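Local coordinates for protein PRD-containing transcription regulator (Lactobacillus casei, PDB 3NUF) that probably takes part in transcription regulation through its PRD, a helical domain that in related regulators responds to phosphorylation by the sugar phosphotransferase system, at residues K85-A90 with V107-F112. Residues are numbered along the deposited sequence; the frame is centred on the assembly and turned at random.
Sequences KSLDLA and VLSIHF
Phe112 lays one face of its ring against Leu89. Leu89 CB sits 3.9 Å from the ring centroid, only 7° off the normal, in a CH-pi contact. Further out, Leu89 CD1 meets Phe112 CD1 at 4.0 Å. A chi1 of -70° sets Phe112 CG anti to the carbonyl carbon. The ring also meets the backbone of the other helix, with Phe112 CE2 3.8 Å from Ala90 N. An alanine in place of Phe112 would probably leave a gap beside Leu89 and Ala90.

Ala90 CB packs against Leu108 CG at 3.9 Å and also lies over the backbone at Ser109 N, 3.7 Å away. The backbones come close at two small residues: Ser86 CA and Ser109 CA are 5.1 Å apart. Leu87 CD2 reaches over to Ser109 OG at 3.6 Å.

No hydrogen bond links the two segments. Ser86 OG bonds Glu113 OE1, one residue beyond Phe112, and so ties the two helices together. Ser109 OG bonds Tyr106 O, a carbonyl of its own helix.

Helices 84-97 and 104-115, consecutive in the all-helical PRD, cross steeply: the N-to-C directions of the short segments make 122°, and their axes come within 8.0 Å. Helix 25-41 adds Val35 and Ala39 against Phe112 and Leu38 against Leu89, while Leu54 of helix 48-67 touches Leu108.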
# COMPACT_ATOMS: atom_id res chain seq x y z
N LYS A 85 -8.71 7.98 -8.55
CA LYS A 85 -8.46 6.54 -8.67
C LYS A 85 -7.41 6.14 -7.64
O LYS A 85 -7.59 5.14 -6.91
CB LYS A 85 -8.02 6.20 -10.07
CG LYS A 85 -7.71 4.76 -10.29
CD LYS A 85 -7.43 4.55 -11.81
CE LYS A 85 -7.08 3.14 -12.07
NZ LYS A 85 -6.97 2.93 -13.54
N SER A 86 -6.34 6.90 -7.52
CA SER A 86 -5.31 6.60 -6.52
C SER A 86 -5.85 6.70 -5.10
O SER A 86 -5.49 5.89 -4.26
CB SER A 86 -4.14 7.49 -6.67
OG SER A 86 -3.42 7.15 -7.89
N LEU A 87 -6.59 7.75 -4.82
CA LEU A 87 -7.16 7.96 -3.48
C LEU A 87 -8.12 6.84 -3.14
O LEU A 87 -8.14 6.33 -2.00
CB LEU A 87 -7.81 9.33 -3.37
CG LEU A 87 -6.87 10.50 -3.30
CD1 LEU A 87 -7.66 11.82 -3.68
CD2 LEU A 87 -6.25 10.58 -1.93
N ASP A 88 -8.94 6.43 -4.10
CA ASP A 88 -9.94 5.37 -3.84
C ASP A 88 -9.24 4.01 -3.61
O ASP A 88 -9.65 3.24 -2.74
CB ASP A 88 -10.91 5.23 -5.02
CG ASP A 88 -11.87 6.41 -5.15
OD1 ASP A 88 -11.96 7.28 -4.25
OD2 ASP A 88 -12.57 6.43 -6.21
N LEU A 89 -8.21 3.70 -4.39
CA LEU A 89 -7.47 2.46 -4.17
C LEU A 89 -6.83 2.50 -2.79
O LEU A 89 -6.86 1.50 -2.04
CB LEU A 89 -6.44 2.22 -5.27
CG LEU A 89 -6.98 1.90 -6.64
CD1 LEU A 89 -5.90 2.04 -7.70
CD2 LEU A 89 -7.51 0.46 -6.61
N ALA A 90 -6.20 3.63 -2.43
CA ALA A 90 -5.59 3.75 -1.11
C ALA A 90 -6.62 3.58 -0.00
O ALA A 90 -6.35 2.89 1.00
CB ALA A 90 -4.87 5.07 -0.99
N VAL A 107 -0.99 9.47 2.23
CA VAL A 107 0.40 9.11 1.92
C VAL A 107 0.42 7.86 1.03
O VAL A 107 1.19 7.78 0.07
CB VAL A 107 1.24 8.94 3.16
CG1 VAL A 107 2.58 8.23 2.89
CG2 VAL A 107 1.49 10.31 3.78
N LEU A 108 -0.44 6.88 1.31
CA LEU A 108 -0.49 5.67 0.46
C LEU A 108 -0.87 6.00 -0.97
O LEU A 108 -0.30 5.42 -1.91
CB LEU A 108 -1.41 4.62 1.06
CG LEU A 108 -1.59 3.35 0.21
CD1 LEU A 108 -0.27 2.62 -0.01
CD2 LEU A 108 -2.62 2.42 0.85
N SER A 109 -1.75 6.96 -1.19
CA SER A 109 -2.16 7.31 -2.55
C SER A 109 -1.01 7.73 -3.45
O SER A 109 -1.07 7.49 -4.66
CB SER A 109 -3.27 8.37 -2.51
OG SER A 109 -2.77 9.66 -2.26
N ILE A 110 0.02 8.32 -2.88
CA ILE A 110 1.15 8.75 -3.70
C ILE A 110 1.88 7.57 -4.33
O ILE A 110 2.41 7.71 -5.44
CB ILE A 110 2.11 9.60 -2.84
CG1 ILE A 110 1.39 10.80 -2.24
CG2 ILE A 110 3.36 10.07 -3.63
CD1 ILE A 110 0.61 11.65 -3.20
N HIS A 111 1.90 6.42 -3.70
CA HIS A 111 2.51 5.25 -4.28
C HIS A 111 1.76 4.85 -5.53
O HIS A 111 2.35 4.52 -6.53
CB HIS A 111 2.54 4.14 -3.26
CG HIS A 111 3.42 4.41 -2.10
ND1 HIS A 111 4.64 3.80 -1.93
CD2 HIS A 111 3.22 5.16 -0.99
CE1 HIS A 111 5.19 4.23 -0.81
NE2 HIS A 111 4.35 5.06 -0.21
N PHE A 112 0.44 4.83 -5.49
CA PHE A 112 -0.37 4.50 -6.65
C PHE A 112 -0.20 5.59 -7.71
O PHE A 112 -0.16 5.28 -8.91
CB PHE A 112 -1.86 4.38 -6.29
CG PHE A 112 -2.20 3.20 -5.47
CD1 PHE A 112 -2.25 1.95 -6.04
CD2 PHE A 112 -2.55 3.31 -4.15
CE1 PHE A 112 -2.57 0.82 -5.28
CE2 PHE A 112 -2.87 2.19 -3.38
CZ PHE A 112 -2.84 0.96 -3.89